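Local coordinates for protein 1H-3-hydroxy-4-oxoquinoline 2,4-dioxygenase (Pseudomonas putida, PDB 3IBT) that cleaves the heteroaromatic ring of 3-hydroxy-1H-quinolin-4-one with molecular oxygen, giving N-formylanthranilate and carbon monoxide without any cofactor, at residues D103-E106 and R112-K115; D197-L202 and P206-I211; G8-Y13 and G57-Q62. All coordinates share one frame; numbering follows the deposited sequence.

Interaction 1: D103-E106 and R112-K115; sequences DVCE and RLPK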
loop_
_atom_site.group_PDB
_atom_site.type_symbol
_atom_site.label_atom_id
_atom_site.label_comp_id
_atom_site.label_asym_id
_atom_site.label_seq_id
_atom_site.Cartn_x
_atom_site.Cartn_y
_atom_site.Cartn_z
ATOM N N ASP A 103 -0.719 -1.135 11.175
ATOM C CA ASP A 103 -0.601 -2.203 12.165
ATOM C C ASP A 103 0.805 -2.193 12.775
ATOM O O ASP A 103 0.992 -2.387 13.984
ATOM C CB ASP A 103 -0.893 -3.572 11.549
ATOM C CG ASP A 103 -1.397 -4.585 12.589
ATOM O OD1 ASP A 103 -2.269 -4.209 13.410
ATOM O OD2 ASP A 103 -0.947 -5.758 12.603
ATOM N N VAL A 104 1.795 -1.937 11.928
ATOM C CA VAL A 104 3.167 -2.024 12.374
ATOM C C VAL A 104 3.469 -0.794 13.200
ATOM O O VAL A 104 4.099 -0.902 14.242
ATOM C CB VAL A 104 4.118 -2.219 11.209
ATOM C CG1 VAL A 104 5.532 -2.000 11.643
ATOM C CG2 VAL A 104 3.939 -3.603 10.641
ATOM N N CYS A 105 2.965 0.359 12.774
ATOM C CA CYS A 105 3.115 1.564 13.580
ATOM C C CYS A 105 2.520 1.355 14.950
ATOM O O CYS A 105 2.959 1.970 15.918
ATOM C CB CYS A 105 2.445 2.755 12.927
ATOM S SG CYS A 105 3.390 3.496 11.578
ATOM N N GLU A 106 1.518 0.479 15.021
ATOM C CA GLU A 106 0.842 0.184 16.282
ATOM C C GLU A 106 1.545 -0.924 17.057
ATOM O O GLU A 106 1.529 -0.904 18.291
ATOM C CB GLU A 106 -0.630 -0.191 16.061
ATOM C CG GLU A 106 -1.523 -0.111 17.336
ATOM C CD GLU A 106 -2.852 -0.890 17.225
ATOM O OE1 GLU A 106 -3.282 -1.181 16.087
ATOM O OE2 GLU A 106 -3.482 -1.207 18.271
ATOM N N ARG A 112 9.329 4.527 18.333
ATOM C CA ARG A 112 10.165 3.787 17.377
ATOM C C ARG A 112 10.082 4.328 15.935
ATOM O O ARG A 112 11.049 4.853 15.375
ATOM C CB ARG A 112 9.736 2.329 17.388
ATOM C CG ARG A 112 10.712 1.358 16.769
ATOM C CD ARG A 112 11.586 0.708 17.830
ATOM N NE ARG A 112 12.007 -0.644 17.452
ATOM C CZ ARG A 112 12.684 -0.953 16.342
ATOM N NH1 ARG A 112 13.003 -0.022 15.450
ATOM N NH2 ARG A 112 13.038 -2.208 16.108
ATOM N N LEU A 113 8.929 4.206 15.303
ATOM C CA LEU A 113 8.788 4.876 14.031
ATOM C C LEU A 113 7.745 5.990 14.084
ATOM O O LEU A 113 6.538 5.736 14.034
ATOM C CB LEU A 113 8.577 3.886 12.890
ATOM C CG LEU A 113 7.715 2.676 13.110
ATOM C CD1 LEU A 113 6.339 3.159 13.170
ATOM C CD2 LEU A 113 7.904 1.809 11.904
ATOM N N PRO A 114 8.236 7.242 14.200
ATOM C CA PRO A 114 7.409 8.437 14.436
ATOM C C PRO A 114 6.683 9.002 13.206
ATOM O O PRO A 114 5.995 10.012 13.334
ATOM C CB PRO A 114 8.430 9.461 14.976
ATOM C CG PRO A 114 9.769 9.019 14.440
ATOM C CD PRO A 114 9.679 7.558 14.097
ATOM N N LYS A 115 6.864 8.367 12.042
ATOM C CA LYS A 115 6.338 8.828 10.753
ATOM C C LYS A 115 6.107 7.702 9.780
ATOM O O LYS A 115 6.856 6.715 9.731
ATOM C CB LYS A 115 7.304 9.746 10.071
ATOM C CG LYS A 115 7.433 11.067 10.692
ATOM C CD LYS A 115 8.009 12.061 9.694
ATOM C CE LYS A 115 8.924 13.065 10.366
ATOM N NZ LYS A 115 9.216 14.187 9.409
#

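Interaction 2: D197-L202 and P206-I211; sequences DRMDSL and PEICHI. Unlike the reference sequence in segment 197-202: Asp200 (reference Glu).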
loop_
_atom_site.group_PDB
_atom_site.type_symbol
_atom_site.label_atom_id
_atom_site.label_comp_id
_atom_site.label_asym_id
_atom_site.label_seq_id
_atom_site.Cartn_x
_atom_site.Cartn_y
_atom_site.Cartn_z
ATOM N N ASP A 197 -10.912 6.054 11.088
ATOM C CA ASP A 197 -11.169 5.547 12.429
ATOM C C ASP A 197 -10.027 4.693 12.890
ATOM O O ASP A 197 -9.588 4.795 14.027
ATOM C CB ASP A 197 -12.437 4.704 12.458
ATOM C CG ASP A 197 -13.692 5.527 12.244
ATOM O OD1 ASP A 197 -13.581 6.700 11.855
ATOM O OD2 ASP A 197 -14.808 5.012 12.479
ATOM N N ARG A 198 -9.553 3.813 12.023
ATOM C CA ARG A 198 -8.353 3.054 12.347
ATOM C C ARG A 198 -7.283 3.962 12.987
ATOM O O ARG A 198 -6.869 3.728 14.127
ATOM C CB ARG A 198 -7.825 2.361 11.084
ATOM C CG ARG A 198 -6.526 1.652 11.229
ATOM C CD ARG A 198 -6.556 0.790 12.423
ATOM N NE ARG A 198 -5.472 -0.190 12.451
ATOM C CZ ARG A 198 -4.752 -0.430 13.539
ATOM N NH1 ARG A 198 -3.791 -1.349 13.527
ATOM N NH2 ARG A 198 -4.998 0.264 14.648
HETATM N N MSE A 199 -6.905 5.016 12.261
HETATM C CA MSE A 199 -5.807 5.905 12.604
HETATM C C MSE A 199 -6.120 6.681 13.866
HETATM O O MSE A 199 -5.286 6.793 14.782
HETATM C CB MSE A 199 -5.485 6.858 11.431
HETATM C CG MSE A 199 -4.812 6.169 10.224
HETATM SE SE MSE A 199 -4.329 7.280 8.612
HETATM C CE MSE A 199 -6.141 7.724 7.893
ATOM N N ASP A 200 -7.341 7.183 13.931
ATOM C CA ASP A 200 -7.788 7.933 15.072
ATOM C C ASP A 200 -7.743 7.089 16.386
ATOM O O ASP A 200 -7.785 7.625 17.490
ATOM C CB ASP A 200 -9.188 8.468 14.754
ATOM C CG ASP A 200 -9.485 9.847 15.407
ATOM O OD1 ASP A 200 -8.665 10.317 16.258
ATOM O OD2 ASP A 200 -10.554 10.458 15.069
ATOM N N SER A 201 -7.595 5.773 16.275
ATOM C CA SER A 201 -7.657 4.928 17.449
ATOM C C SER A 201 -6.313 4.380 17.855
ATOM O O SER A 201 -6.229 3.546 18.759
ATOM C CB SER A 201 -8.629 3.774 17.228
ATOM O OG SER A 201 -7.999 2.774 16.455
ATOM N N LEU A 202 -5.257 4.812 17.184
ATOM C CA LEU A 202 -3.922 4.519 17.703
ATOM C C LEU A 202 -3.753 5.332 18.994
ATOM O O LEU A 202 -4.222 6.479 19.082
ATOM C CB LEU A 202 -2.824 4.858 16.697
ATOM C CG LEU A 202 -2.936 4.365 15.255
ATOM C CD1 LEU A 202 -2.058 5.189 14.405
ATOM C CD2 LEU A 202 -2.504 2.970 15.138
ATOM N N PRO A 206 1.755 8.687 14.987
ATOM C CA PRO A 206 2.850 9.227 14.189
ATOM C C PRO A 206 2.362 10.371 13.356
ATOM O O PRO A 206 1.151 10.551 13.207
ATOM C CB PRO A 206 3.192 8.083 13.232
ATOM C CG PRO A 206 2.031 7.236 13.215
ATOM C CD PRO A 206 1.362 7.343 14.544
ATOM N N GLU A 207 3.287 11.119 12.775
ATOM C CA GLU A 207 2.913 11.983 11.673
ATOM C C GLU A 207 2.654 11.051 10.472
ATOM O O GLU A 207 3.498 10.196 10.122
ATOM C CB GLU A 207 3.981 13.037 11.426
ATOM C CG GLU A 207 4.358 13.809 12.708
ATOM C CD GLU A 207 3.279 14.810 13.200
ATOM O OE1 GLU A 207 3.221 15.918 12.637
ATOM O OE2 GLU A 207 2.517 14.520 14.169
ATOM N N ILE A 208 1.445 11.162 9.921
ATOM C CA ILE A 208 0.996 10.336 8.792
ATOM C C ILE A 208 0.746 11.231 7.583
ATOM O O ILE A 208 0.028 12.243 7.682
ATOM C CB ILE A 208 -0.298 9.551 9.118
ATOM C CG1 ILE A 208 -0.166 8.902 10.505
ATOM C CG2 ILE A 208 -0.586 8.505 8.025
ATOM C CD1 ILE A 208 -1.374 8.110 10.958
ATOM N N CYS A 209 1.344 10.874 6.450
ATOM C CA CYS A 209 1.181 11.652 5.240
ATOM C C CYS A 209 0.497 10.775 4.227
ATOM O O CYS A 209 1.004 9.697 3.912
ATOM C CB CYS A 209 2.540 12.085 4.719
ATOM S SG CYS A 209 2.548 12.890 3.103
ATOM N N HIS A 210 -0.663 11.224 3.752
ATOM C CA HIS A 210 -1.429 10.550 2.700
ATOM C C HIS A 210 -1.243 11.219 1.347
ATOM O O HIS A 210 -1.752 12.336 1.125
ATOM C CB HIS A 210 -2.934 10.549 3.030
ATOM C CG HIS A 210 -3.746 9.690 2.101
ATOM N ND1 HIS A 210 -5.006 10.038 1.670
ATOM C CD2 HIS A 210 -3.457 8.501 1.502
ATOM C CE1 HIS A 210 -5.475 9.092 0.867
ATOM N NE2 HIS A 210 -4.550 8.148 0.744
ATOM N N ILE A 211 -0.532 10.529 0.457
ATOM C CA ILE A 211 -0.377 10.919 -0.955
ATOM C C ILE A 211 -1.441 10.221 -1.792
ATOM O O ILE A 211 -1.720 9.064 -1.587
ATOM C CB ILE A 211 1.009 10.516 -1.487
ATOM C CG1 ILE A 211 2.121 11.233 -0.705
ATOM C CG2 ILE A 211 1.154 10.888 -2.935
ATOM C CD1 ILE A 211 3.497 10.549 -0.821
#

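Interaction 3: G8-Y13 and G57-Q62; sequences GTLMTY and GHDAKQ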
loop_
_atom_site.group_PDB
_atom_site.type_symbol
_atom_site.label_atom_id
_atom_site.label_comp_id
_atom_site.label_asym_id
_atom_site.label_seq_id
_atom_site.Cartn_x
_atom_site.Cartn_y
_atom_site.Cartn_z
ATOM N N GLY A 8 5.732 -17.976 8.168
ATOM C CA GLY A 8 5.225 -19.170 7.476
ATOM C C GLY A 8 5.875 -19.461 6.127
ATOM O O GLY A 8 5.985 -20.626 5.717
ATOM N N THR A 9 6.289 -18.400 5.426
ATOM C CA THR A 9 6.817 -18.562 4.065
ATOM C C THR A 9 7.916 -17.592 3.664
ATOM O O THR A 9 8.705 -17.091 4.499
ATOM C CB THR A 9 5.699 -18.444 2.978
ATOM O OG1 THR A 9 4.961 -17.177 3.171
ATOM C CG2 THR A 9 4.769 -19.746 2.992
ATOM N N LEU A 10 7.949 -17.359 2.343
ATOM C CA LEU A 10 8.900 -16.456 1.777
ATOM C C LEU A 10 8.239 -15.208 1.184
ATOM O O LEU A 10 7.014 -15.139 1.005
ATOM C CB LEU A 10 9.713 -17.176 0.713
ATOM C CG LEU A 10 10.751 -16.272 0.046
ATOM C CD1 LEU A 10 12.131 -16.790 0.293
ATOM C CD2 LEU A 10 10.460 -16.172 -1.435
HETATM N N MSE A 11 9.092 -14.221 0.910
HETATM C CA MSE A 11 8.793 -13.115 0.021
HETATM C C MSE A 11 10.122 -12.699 -0.630
HETATM O O MSE A 11 11.144 -12.398 0.088
HETATM C CB MSE A 11 8.213 -11.955 0.824
HETATM C CG MSE A 11 8.631 -12.015 2.296
HETATM SE SE MSE A 11 7.501 -10.939 3.518
HETATM C CE MSE A 11 5.613 -11.329 2.899
ATOM N N THR A 12 10.097 -12.709 -1.995
ATOM C CA THR A 12 11.208 -12.135 -2.739
ATOM C C THR A 12 11.215 -10.615 -2.502
ATOM O O THR A 12 10.147 -9.992 -2.377
ATOM C CB THR A 12 11.138 -12.472 -4.253
ATOM O OG1 THR A 12 9.747 -12.548 -4.688
ATOM C CG2 THR A 12 11.893 -13.843 -4.574
ATOM N N TYR A 13 12.392 -10.007 -2.386
ATOM C CA TYR A 13 12.438 -8.558 -2.189
ATOM C C TYR A 13 13.591 -7.917 -2.933
ATOM O O TYR A 13 14.658 -8.516 -3.070
ATOM C CB TYR A 13 12.459 -8.192 -0.695
ATOM C CG TYR A 13 13.810 -8.311 -0.014
ATOM C CD1 TYR A 13 14.690 -7.230 0.023
ATOM C CD2 TYR A 13 14.211 -9.500 0.607
ATOM C CE1 TYR A 13 15.949 -7.324 0.649
ATOM C CE2 TYR A 13 15.478 -9.599 1.240
ATOM C CZ TYR A 13 16.331 -8.504 1.246
ATOM O OH TYR A 13 17.546 -8.565 1.848
ATOM N N GLY A 57 2.637 -14.957 -1.197
ATOM C CA GLY A 57 1.865 -15.388 -2.360
ATOM C C GLY A 57 2.045 -14.516 -3.577
ATOM O O GLY A 57 1.560 -14.843 -4.673
ATOM N N HIS A 58 2.752 -13.407 -3.372
ATOM C CA HIS A 58 2.989 -12.431 -4.414
ATOM C C HIS A 58 4.367 -12.512 -5.067
ATOM O O HIS A 58 4.661 -11.777 -6.017
ATOM C CB HIS A 58 2.736 -11.046 -3.859
ATOM C CG HIS A 58 1.291 -10.790 -3.621
ATOM N ND1 HIS A 58 0.694 -11.001 -2.400
ATOM C CD2 HIS A 58 0.301 -10.411 -4.465
ATOM C CE1 HIS A 58 -0.596 -10.718 -2.487
ATOM N NE2 HIS A 58 -0.859 -10.354 -3.730
ATOM N N ASP A 59 5.205 -13.414 -4.577
ATOM C CA ASP A 59 6.502 -13.611 -5.182
ATOM C C ASP A 59 6.366 -14.109 -6.637
ATOM O O ASP A 59 5.270 -14.510 -7.075
ATOM C CB ASP A 59 7.363 -14.544 -4.314
ATOM C CG ASP A 59 6.634 -15.826 -3.893
ATOM O OD1 ASP A 59 5.472 -15.731 -3.377
ATOM O OD2 ASP A 59 7.250 -16.926 -4.061
ATOM N N ALA A 60 7.476 -14.040 -7.384
ATOM C CA ALA A 60 7.553 -14.554 -8.758
ATOM C C ALA A 60 7.106 -16.021 -8.840
ATOM O O ALA A 60 6.769 -16.534 -9.915
ATOM C CB ALA A 60 8.977 -14.392 -9.307
ATOM N N LYS A 61 7.094 -16.688 -7.695
ATOM C CA LYS A 61 6.742 -18.086 -7.661
ATOM C C LYS A 61 5.305 -18.287 -7.213
ATOM O O LYS A 61 4.846 -19.423 -7.009
ATOM C CB LYS A 61 7.721 -18.850 -6.766
ATOM C CG LYS A 61 9.026 -19.248 -7.452
ATOM C CD LYS A 61 8.863 -20.527 -8.244
ATOM C CE LYS A 61 9.981 -21.522 -7.883
ATOM N NZ LYS A 61 11.341 -21.018 -8.293
ATOM N N GLN A 62 4.604 -17.164 -7.080
ATOM C CA GLN A 62 3.241 -17.120 -6.553
ATOM C C GLN A 62 2.959 -18.367 -5.695
ATOM O O GLN A 62 2.309 -19.330 -6.133
ATOM C CB GLN A 62 2.223 -16.912 -7.677
ATOM C CG GLN A 62 0.836 -16.701 -7.143
ATOM C CD GLN A 62 0.048 -15.709 -7.924
ATOM O OE1 GLN A 62 0.385 -15.394 -9.067
ATOM N NE2 GLN A 62 -1.035 -15.217 -7.320
#

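Interaction 1: D103-E106 and R112-K115
Leu113 meets Cys105 and Val104 with the two prongs of its isobutyl fork, an example of how a loop residue can cover the last turn of the helix that precedes it. The backbones stay apart, the CA atoms of Cys105 and Leu113 being 6.6 Å from each other, and the leucine side chain spans the interval. CD1 does most of the touching. Leu113 CD1 lies 3.4 Å from Cys105 SG and is also close to CA and CB of the same residue, so a single methyl lies along the whole short cysteine side chain. The other branch, Leu113 CD2, reaches only the margin of Val104, whose CG1 is 4.5 Å away.

Leu113 sets CG between its own backbone N and carbonyl carbon (chi1 39°), which brings CG toward the helix, and chi2 of 72° then lays CD1 on Cys105 and CD2 toward Val104. Cys105 turns SG anti to its carbonyl carbon (chi1 -78°), which leaves the sulfur where CD1 arrives.

Behind the first shell, Val104 also packs on Leu78 of helix 70-83 and on Met91 of strand 89-94, while Leu113 touches Phe89 of that strand. The contact thus joins the C-terminal part of helix 97-107, and the loop leading to strand 115-119, to the hydrophobic layer between helices and sheet. With no hydrogen bond across the segments, cohesion here rests on nondirectional dispersion and the burial of apolar surface.

Interaction 2: D197-L202 and P206-I211
In the alpha/beta-hydrolase fold, helices cover the faces of a mostly parallel central sheet, and here Met199 of helix 195-200 packs on Ile208 of strand 207-212, with Leu202 and Pro206 meeting close to the connecting loop. The chain therefore folds back on itself: the helix ends, a short loop follows, and the strand enters the sheet between its parallel neighbours 115-119 and 234-238.

Met199, present as selenomethionine, supplies the larger part of the helix side. Met199 SE lies 3.9 Å from Ile208 CD1 and 4.0 Å from Ile208 CG2, so the selenium faces both arms of the branched isoleucine. The side chain leaves the helix with CG anti to the carbonyl carbon (chi1 -71°) and bends at the selenium, while the extended chi2 of Ile208 carries CD1 out to meet it. The two side chains meet at a slant. Nearer the connecting loop, Leu202 CD1 comes to 4.0 Å from Pro206 CD, the leucine crossing the proline ring at about a right angle.

Further apolar groups close round this core: Met199 also touches Leu123, Ile118 and Phe234, and Leu202 rests on Ile102 of helix 97-107. Lys205, in the connecting loop, hydrogen-bonds through NZ to the carbonyl oxygens of Asp200 and Leu202 as the helix gives way to the strand.

At that helix end one carbonyl serves two donors of the same residue. Ser201 N approaches Arg198 O to 3.1 Å, and Ser201 OG donates to Arg198 O over 2.8 Å from the same face, with a C=O...donor angle of 135° and a tilt of 25° from the carbonyl plane.

Interaction 3: G8-Y13 and G57-Q62
The side chains of Thr12 and Asp59 meet at about a right angle, and although both carry polar ends, they touch without a hydrogen bond between them. Thr12 OG1 lies 3.1 Å from Asp59 CB, beside the aliphatic root of the aspartate and not its carboxylate. The nearby Ala60 N, 3.8 Å from Thr12 OG1, makes no bond with it either. Leu10 adds a looser edge, its CD2 standing 4.2 Å from Asp59 OD2.

Each polar end is engaged elsewhere. Thr12 OG1 is hydrogen-bonded to Asp54 OD2, and Asp59 OD2 to Thr63 OG1. Asp59 sets CG between its backbone N and carbonyl carbon (chi1 49°), which turns the carboxylate aside and leaves CB facing the threonine.

The contact sits at the N-terminal edge of the alpha/beta-hydrolase sheet, where a loop meets a strand. Residues 8-13 cover the start of the broken strand 9-16, only weakly bonded here, which lies antiparallel between strands 5-6 and 49-53, whereas 57-62 is part of the loop leaving strand 49-53 for helix 70-83. That loop is shaped by a type I beta turn from Asp59 to Gln62, in which Gln62 N bonds to Asp59 O at 2.7 Å.

Next outward comes His58. Its NE2 is hydrogen-bonded to the backbone N of Cys31, a residue that by similarity binds substrate, and its ring meets that of Phe173 edge-to-face. On the strand side, Met11 packs on Asp76 and Phe80 of helix 70-83.

Interactions 1 and 2 are buried and apolar across their segments, whereas interaction 3 is only partly buried and sets the threonine hydroxyl oxygen against the aliphatic CB of an aspartate. The first two are neighbours, with centres 10 Å apart. Arg198 NH1 forms a salt bridge with Glu106 OE1, and Glu207 N probably hydrogen-bonds to Pro114 O, so helix 97-107 is tied to helix 195-200 and strand 207-212 to the entrance of strand 115-119. Interaction 3 lies across the chain's centre from interaction 2, about 17 Å away between nearest atoms, yet both reach the same sheet. In interaction 3 the side chain of Asp59 is about 11 Å from that of Trp30, which by similarity binds substrate; the other two lie away from the annotated sites.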